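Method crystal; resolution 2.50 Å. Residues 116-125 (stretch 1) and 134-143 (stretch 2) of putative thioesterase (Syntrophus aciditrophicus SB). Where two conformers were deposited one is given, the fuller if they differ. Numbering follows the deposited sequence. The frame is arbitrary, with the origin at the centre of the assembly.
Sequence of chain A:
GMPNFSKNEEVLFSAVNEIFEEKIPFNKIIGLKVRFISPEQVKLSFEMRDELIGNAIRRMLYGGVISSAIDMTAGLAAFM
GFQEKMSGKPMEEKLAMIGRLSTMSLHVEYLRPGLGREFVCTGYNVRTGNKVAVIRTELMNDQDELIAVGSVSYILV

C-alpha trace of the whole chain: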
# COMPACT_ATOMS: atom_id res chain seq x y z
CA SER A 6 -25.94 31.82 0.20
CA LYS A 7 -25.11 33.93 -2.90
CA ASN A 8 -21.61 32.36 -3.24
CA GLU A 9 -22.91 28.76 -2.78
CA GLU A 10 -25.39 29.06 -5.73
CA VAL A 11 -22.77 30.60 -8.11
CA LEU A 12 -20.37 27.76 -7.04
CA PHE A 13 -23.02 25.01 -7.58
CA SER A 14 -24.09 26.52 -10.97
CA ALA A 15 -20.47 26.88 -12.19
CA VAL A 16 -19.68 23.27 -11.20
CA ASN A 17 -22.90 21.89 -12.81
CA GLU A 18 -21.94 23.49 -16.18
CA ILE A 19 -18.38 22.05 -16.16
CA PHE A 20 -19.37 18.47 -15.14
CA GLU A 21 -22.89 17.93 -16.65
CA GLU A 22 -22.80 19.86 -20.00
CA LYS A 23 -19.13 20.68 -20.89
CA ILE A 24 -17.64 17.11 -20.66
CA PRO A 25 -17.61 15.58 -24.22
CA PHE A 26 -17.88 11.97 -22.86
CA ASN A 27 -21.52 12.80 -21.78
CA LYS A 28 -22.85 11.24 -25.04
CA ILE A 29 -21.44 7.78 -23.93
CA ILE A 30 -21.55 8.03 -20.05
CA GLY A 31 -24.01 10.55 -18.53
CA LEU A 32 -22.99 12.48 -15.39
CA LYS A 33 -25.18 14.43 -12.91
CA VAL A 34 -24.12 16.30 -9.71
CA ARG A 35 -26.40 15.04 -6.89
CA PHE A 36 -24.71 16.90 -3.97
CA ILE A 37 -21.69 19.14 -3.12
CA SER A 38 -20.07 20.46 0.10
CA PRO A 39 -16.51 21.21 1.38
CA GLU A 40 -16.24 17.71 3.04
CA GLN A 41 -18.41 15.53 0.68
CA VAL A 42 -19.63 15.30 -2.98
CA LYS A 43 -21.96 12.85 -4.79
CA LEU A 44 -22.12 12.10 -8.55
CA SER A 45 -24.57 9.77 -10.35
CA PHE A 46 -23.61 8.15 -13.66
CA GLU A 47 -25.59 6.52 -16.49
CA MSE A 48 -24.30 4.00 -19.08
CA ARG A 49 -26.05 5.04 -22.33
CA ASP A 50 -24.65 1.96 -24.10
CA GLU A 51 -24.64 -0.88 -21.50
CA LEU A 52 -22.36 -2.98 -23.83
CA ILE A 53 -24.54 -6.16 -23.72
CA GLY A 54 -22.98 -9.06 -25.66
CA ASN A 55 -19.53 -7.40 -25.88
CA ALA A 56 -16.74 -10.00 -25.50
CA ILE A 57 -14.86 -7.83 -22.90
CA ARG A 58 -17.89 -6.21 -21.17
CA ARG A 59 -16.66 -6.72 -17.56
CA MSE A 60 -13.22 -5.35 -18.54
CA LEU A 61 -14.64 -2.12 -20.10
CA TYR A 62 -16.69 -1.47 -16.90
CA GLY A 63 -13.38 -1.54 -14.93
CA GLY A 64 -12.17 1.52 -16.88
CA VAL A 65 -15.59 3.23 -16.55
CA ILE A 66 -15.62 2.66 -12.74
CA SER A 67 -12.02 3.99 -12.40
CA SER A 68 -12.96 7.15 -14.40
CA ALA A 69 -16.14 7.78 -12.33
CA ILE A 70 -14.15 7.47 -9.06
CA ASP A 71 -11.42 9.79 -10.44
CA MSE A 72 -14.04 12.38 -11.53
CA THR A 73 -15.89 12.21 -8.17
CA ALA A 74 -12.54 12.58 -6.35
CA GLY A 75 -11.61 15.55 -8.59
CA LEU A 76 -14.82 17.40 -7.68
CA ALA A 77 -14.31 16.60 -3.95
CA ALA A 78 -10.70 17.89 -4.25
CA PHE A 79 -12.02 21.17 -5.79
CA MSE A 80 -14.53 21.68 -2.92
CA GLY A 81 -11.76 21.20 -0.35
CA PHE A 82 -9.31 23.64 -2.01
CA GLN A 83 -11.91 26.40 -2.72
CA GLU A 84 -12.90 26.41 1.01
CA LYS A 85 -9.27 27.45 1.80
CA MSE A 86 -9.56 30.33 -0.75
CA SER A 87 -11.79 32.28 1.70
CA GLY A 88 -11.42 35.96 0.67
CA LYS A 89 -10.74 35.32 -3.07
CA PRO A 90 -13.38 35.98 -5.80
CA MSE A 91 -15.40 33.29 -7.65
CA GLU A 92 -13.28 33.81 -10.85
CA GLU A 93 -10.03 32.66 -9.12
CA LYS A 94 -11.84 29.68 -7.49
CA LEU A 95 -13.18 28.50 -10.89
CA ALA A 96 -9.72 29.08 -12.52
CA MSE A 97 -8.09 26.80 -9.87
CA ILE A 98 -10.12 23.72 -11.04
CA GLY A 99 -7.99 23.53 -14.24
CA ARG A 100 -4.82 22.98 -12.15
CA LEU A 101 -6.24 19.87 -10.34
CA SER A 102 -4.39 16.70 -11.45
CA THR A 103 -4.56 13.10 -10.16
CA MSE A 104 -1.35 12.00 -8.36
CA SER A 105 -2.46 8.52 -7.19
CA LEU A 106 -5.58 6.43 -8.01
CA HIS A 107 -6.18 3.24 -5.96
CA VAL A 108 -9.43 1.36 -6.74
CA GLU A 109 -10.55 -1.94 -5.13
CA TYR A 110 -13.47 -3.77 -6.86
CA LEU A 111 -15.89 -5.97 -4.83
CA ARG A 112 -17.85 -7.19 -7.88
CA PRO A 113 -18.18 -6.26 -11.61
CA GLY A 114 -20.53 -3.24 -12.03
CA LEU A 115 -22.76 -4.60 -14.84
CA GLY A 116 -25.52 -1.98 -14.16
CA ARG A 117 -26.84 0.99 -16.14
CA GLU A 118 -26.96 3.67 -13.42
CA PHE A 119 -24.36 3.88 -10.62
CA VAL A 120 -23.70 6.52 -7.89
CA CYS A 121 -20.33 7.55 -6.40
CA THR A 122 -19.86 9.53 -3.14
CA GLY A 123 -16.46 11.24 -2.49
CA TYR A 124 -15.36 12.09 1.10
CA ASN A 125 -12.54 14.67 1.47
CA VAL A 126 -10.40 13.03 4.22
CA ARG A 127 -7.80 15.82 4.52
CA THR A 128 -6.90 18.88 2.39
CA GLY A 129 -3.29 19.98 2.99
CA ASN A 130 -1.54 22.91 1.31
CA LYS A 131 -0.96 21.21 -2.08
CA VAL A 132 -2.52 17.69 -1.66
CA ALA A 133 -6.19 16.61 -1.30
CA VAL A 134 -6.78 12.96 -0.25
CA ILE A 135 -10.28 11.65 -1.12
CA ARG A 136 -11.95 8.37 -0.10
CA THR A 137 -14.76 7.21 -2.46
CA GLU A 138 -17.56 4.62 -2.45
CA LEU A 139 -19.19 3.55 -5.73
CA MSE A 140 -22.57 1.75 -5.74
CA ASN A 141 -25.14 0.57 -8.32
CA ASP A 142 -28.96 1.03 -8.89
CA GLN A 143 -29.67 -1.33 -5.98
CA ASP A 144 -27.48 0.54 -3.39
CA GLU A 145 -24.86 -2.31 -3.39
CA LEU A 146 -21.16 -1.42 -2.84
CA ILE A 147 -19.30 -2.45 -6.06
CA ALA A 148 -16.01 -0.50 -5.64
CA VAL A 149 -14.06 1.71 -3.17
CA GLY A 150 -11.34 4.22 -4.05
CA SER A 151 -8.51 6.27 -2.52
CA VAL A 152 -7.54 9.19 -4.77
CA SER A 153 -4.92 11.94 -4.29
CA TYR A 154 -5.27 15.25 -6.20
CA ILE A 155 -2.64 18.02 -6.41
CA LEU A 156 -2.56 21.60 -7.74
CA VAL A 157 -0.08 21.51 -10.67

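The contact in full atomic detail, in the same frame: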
# COMPACT_ATOMS: atom_id res chain seq x y z
N GLY A 116 -24.26 -2.71 -14.36
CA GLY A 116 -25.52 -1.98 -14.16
C GLY A 116 -25.53 -0.73 -15.01
O GLY A 116 -24.46 -0.23 -15.40
N ARG A 117 -26.72 -0.20 -15.31
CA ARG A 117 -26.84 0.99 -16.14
C ARG A 117 -26.47 2.27 -15.37
O ARG A 117 -25.60 3.02 -15.81
CB ARG A 117 -28.24 1.14 -16.73
CG ARG A 117 -28.29 2.17 -17.84
CD ARG A 117 -29.65 2.36 -18.35
NE ARG A 117 -29.70 3.42 -19.37
CZ ARG A 117 -29.41 3.29 -20.67
NH1 ARG A 117 -29.00 2.13 -21.20
NH2 ARG A 117 -29.51 4.36 -21.47
N GLU A 118 -27.17 2.49 -14.26
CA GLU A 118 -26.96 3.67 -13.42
C GLU A 118 -26.21 3.29 -12.15
O GLU A 118 -26.56 2.32 -11.48
CB GLU A 118 -28.30 4.35 -13.07
CG GLU A 118 -29.02 4.93 -14.30
CD GLU A 118 -30.35 5.63 -13.97
OE1 GLU A 118 -30.44 6.34 -12.95
OE2 GLU A 118 -31.30 5.49 -14.77
N PHE A 119 -25.15 4.05 -11.84
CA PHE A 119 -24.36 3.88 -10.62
C PHE A 119 -24.04 5.26 -10.00
O PHE A 119 -23.92 6.25 -10.73
CB PHE A 119 -23.10 3.03 -10.85
CG PHE A 119 -22.23 3.50 -11.97
CD1 PHE A 119 -21.20 4.40 -11.73
CD2 PHE A 119 -22.42 3.01 -13.26
CE1 PHE A 119 -20.36 4.83 -12.77
CE2 PHE A 119 -21.59 3.43 -14.32
CZ PHE A 119 -20.56 4.35 -14.07
N VAL A 120 -23.94 5.29 -8.67
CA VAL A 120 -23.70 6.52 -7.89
C VAL A 120 -22.38 6.38 -7.13
O VAL A 120 -22.06 5.30 -6.63
CB VAL A 120 -24.90 6.85 -6.94
CG1 VAL A 120 -25.23 5.69 -6.01
CG2 VAL A 120 -24.63 8.12 -6.13
N CYS A 121 -21.63 7.48 -7.07
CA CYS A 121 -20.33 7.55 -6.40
C CYS A 121 -20.30 8.74 -5.45
O CYS A 121 -20.61 9.86 -5.88
CB CYS A 121 -19.23 7.67 -7.44
SG CYS A 121 -17.56 7.61 -6.78
N THR A 122 -19.97 8.50 -4.18
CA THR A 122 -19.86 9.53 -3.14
C THR A 122 -18.37 9.69 -2.79
O THR A 122 -17.71 8.70 -2.50
CB THR A 122 -20.63 9.12 -1.86
OG1 THR A 122 -22.01 8.91 -2.17
CG2 THR A 122 -20.52 10.20 -0.79
N GLY A 123 -17.86 10.93 -2.82
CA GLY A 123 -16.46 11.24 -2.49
C GLY A 123 -16.37 11.98 -1.16
O GLY A 123 -17.05 12.99 -1.00
N TYR A 124 -15.56 11.48 -0.23
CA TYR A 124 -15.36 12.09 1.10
C TYR A 124 -13.95 12.68 1.16
O TYR A 124 -12.98 11.94 1.00
CB TYR A 124 -15.50 11.06 2.22
CG TYR A 124 -16.80 10.29 2.22
CD1 TYR A 124 -17.95 10.81 2.84
CD2 TYR A 124 -16.89 9.03 1.61
CE1 TYR A 124 -19.16 10.09 2.84
CE2 TYR A 124 -18.10 8.31 1.61
CZ TYR A 124 -19.23 8.84 2.22
OH TYR A 124 -20.40 8.13 2.21
N ASN A 125 -13.84 13.99 1.38
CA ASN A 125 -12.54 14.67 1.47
C ASN A 125 -11.98 14.39 2.88
O ASN A 125 -12.42 14.98 3.86
CB ASN A 125 -12.68 16.17 1.17
CG ASN A 125 -11.34 16.84 0.81
OD1 ASN A 125 -10.32 16.63 1.46
ND2 ASN A 125 -11.37 17.68 -0.23
N VAL A 134 -6.57 14.42 -0.29
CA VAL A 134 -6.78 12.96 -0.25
C VAL A 134 -8.28 12.71 -0.12
O VAL A 134 -8.90 13.21 0.83
CB VAL A 134 -6.01 12.30 0.93
CG1 VAL A 134 -6.30 10.81 1.03
CG2 VAL A 134 -4.52 12.53 0.75
N ILE A 135 -8.85 11.97 -1.07
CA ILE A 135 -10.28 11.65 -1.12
C ILE A 135 -10.51 10.14 -1.03
O ILE A 135 -9.80 9.36 -1.67
CB ILE A 135 -10.95 12.18 -2.43
CG1 ILE A 135 -10.87 13.71 -2.53
CG2 ILE A 135 -12.42 11.75 -2.52
CD1 ILE A 135 -9.56 14.23 -3.04
N ARG A 136 -11.50 9.75 -0.22
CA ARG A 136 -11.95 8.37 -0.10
C ARG A 136 -13.31 8.33 -0.82
O ARG A 136 -14.15 9.19 -0.58
CB ARG A 136 -12.09 7.95 1.37
N THR A 137 -13.51 7.35 -1.71
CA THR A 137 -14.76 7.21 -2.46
C THR A 137 -15.43 5.85 -2.30
O THR A 137 -14.78 4.85 -2.00
CB THR A 137 -14.55 7.45 -3.97
OG1 THR A 137 -13.59 6.52 -4.48
CG2 THR A 137 -14.08 8.86 -4.22
N GLU A 138 -16.75 5.84 -2.47
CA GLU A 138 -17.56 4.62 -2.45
C GLU A 138 -18.45 4.67 -3.68
O GLU A 138 -19.18 5.64 -3.85
CB GLU A 138 -18.45 4.56 -1.20
CG GLU A 138 -17.70 4.54 0.12
CD GLU A 138 -18.63 4.47 1.32
OE1 GLU A 138 -19.84 4.22 1.16
OE2 GLU A 138 -18.15 4.67 2.46
N LEU A 139 -18.38 3.64 -4.53
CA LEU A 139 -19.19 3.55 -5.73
C LEU A 139 -20.19 2.41 -5.58
O LEU A 139 -19.80 1.28 -5.26
CB LEU A 139 -18.30 3.37 -6.96
CG LEU A 139 -19.00 3.53 -8.32
CD1 LEU A 139 -18.06 4.10 -9.38
CD2 LEU A 139 -19.61 2.23 -8.79
N MSE A 140 -21.47 2.73 -5.82
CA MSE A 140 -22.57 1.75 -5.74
C MSE A 140 -23.46 1.81 -6.97
O MSE A 140 -23.43 2.77 -7.73
CB MSE A 140 -23.40 1.88 -4.43
CG MSE A 140 -23.52 3.26 -3.84
SE MSE A 140 -22.03 3.64 -2.65
CE MSE A 140 -22.21 5.59 -2.55
N ASN A 141 -24.24 0.74 -7.16
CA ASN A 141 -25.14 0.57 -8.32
C ASN A 141 -26.59 1.04 -8.06
O ASN A 141 -26.84 1.66 -7.02
CB ASN A 141 -25.06 -0.90 -8.82
CG ASN A 141 -25.55 -1.94 -7.80
OD1 ASN A 141 -26.23 -1.62 -6.82
ND2 ASN A 141 -25.19 -3.19 -8.03
N ASP A 142 -27.49 0.78 -9.01
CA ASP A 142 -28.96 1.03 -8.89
C ASP A 142 -29.56 0.58 -7.57
O ASP A 142 -30.35 1.29 -6.95
CB ASP A 142 -29.72 0.25 -9.98
CG ASP A 142 -29.66 0.90 -11.35
OD1 ASP A 142 -30.48 1.81 -11.58
OD2 ASP A 142 -28.84 0.46 -12.19
N GLN A 143 -29.15 -0.63 -7.16
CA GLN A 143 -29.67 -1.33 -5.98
C GLN A 143 -29.00 -0.99 -4.63
O GLN A 143 -29.22 -1.70 -3.64
CB GLN A 143 -29.57 -2.85 -6.27
CG GLN A 143 -30.36 -3.29 -7.54
CD GLN A 143 -29.88 -4.58 -8.18
OE1 GLN A 143 -28.87 -5.18 -7.78
NE2 GLN A 143 -30.59 -5.01 -9.22

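The contact is an antiparallel pairing of two neighbouring strands, and its strength lies in the backbone. Three residue pairs, V120 with M140, T122 with E138 and Y124 with R136, each close a two-bond ring. V120 N donates to M140 O at 2.7 Å and M140 N returns to V120 O at 2.8 Å; T122 N to E138 O and E138 N to T122 O are both 3.0 Å; Y124 N to R136 O is 2.7 Å, and R136 N to Y124 O is 2.9 Å. Alternation is the first rule: in the intervening pairs the amides do not face across, the chains draw closer, and CA of C121 lies 4.2 Å from CA of L139. There the alpha carbons help, with C121 CA 3.4 Å from E138 O and T137 CA 3.3 Å from T122 O.

Beyond the ladder, the D142 side chain reaches back, and E118 N makes a weak hydrogen bond to D142 OD2 at 3.3 Å. The same oxygen sits 3.0 Å from E118 O, an acceptor facing an acceptor, so this end is held less cleanly.

The side chains sort by face. On the one carrying V120, T122 and Y124, V120 CG1 packs 3.7 Å from M140 CG, and the selenomethionine's end bends inward to bring its CE within 3.3 Å of T122 OG1. Farther along, Y124 CE2 passes 3.7 Å from E138 OE2, a diagonal contact; both carboxylate oxygens of E138 are hydrogen-bonded elsewhere in the structure. R136 is modelled only to CB, so its role on this face cannot be read.

The other face is more apolar around L139, whose CD1 lies 3.9 Å from F119 CD1 and 4.2 Å from C121 CB, touching two successive residues on that face. At G123, where no side chain projects, I135 CG2 and T137 CG2 approach its CA to 4.1 and 3.8 Å.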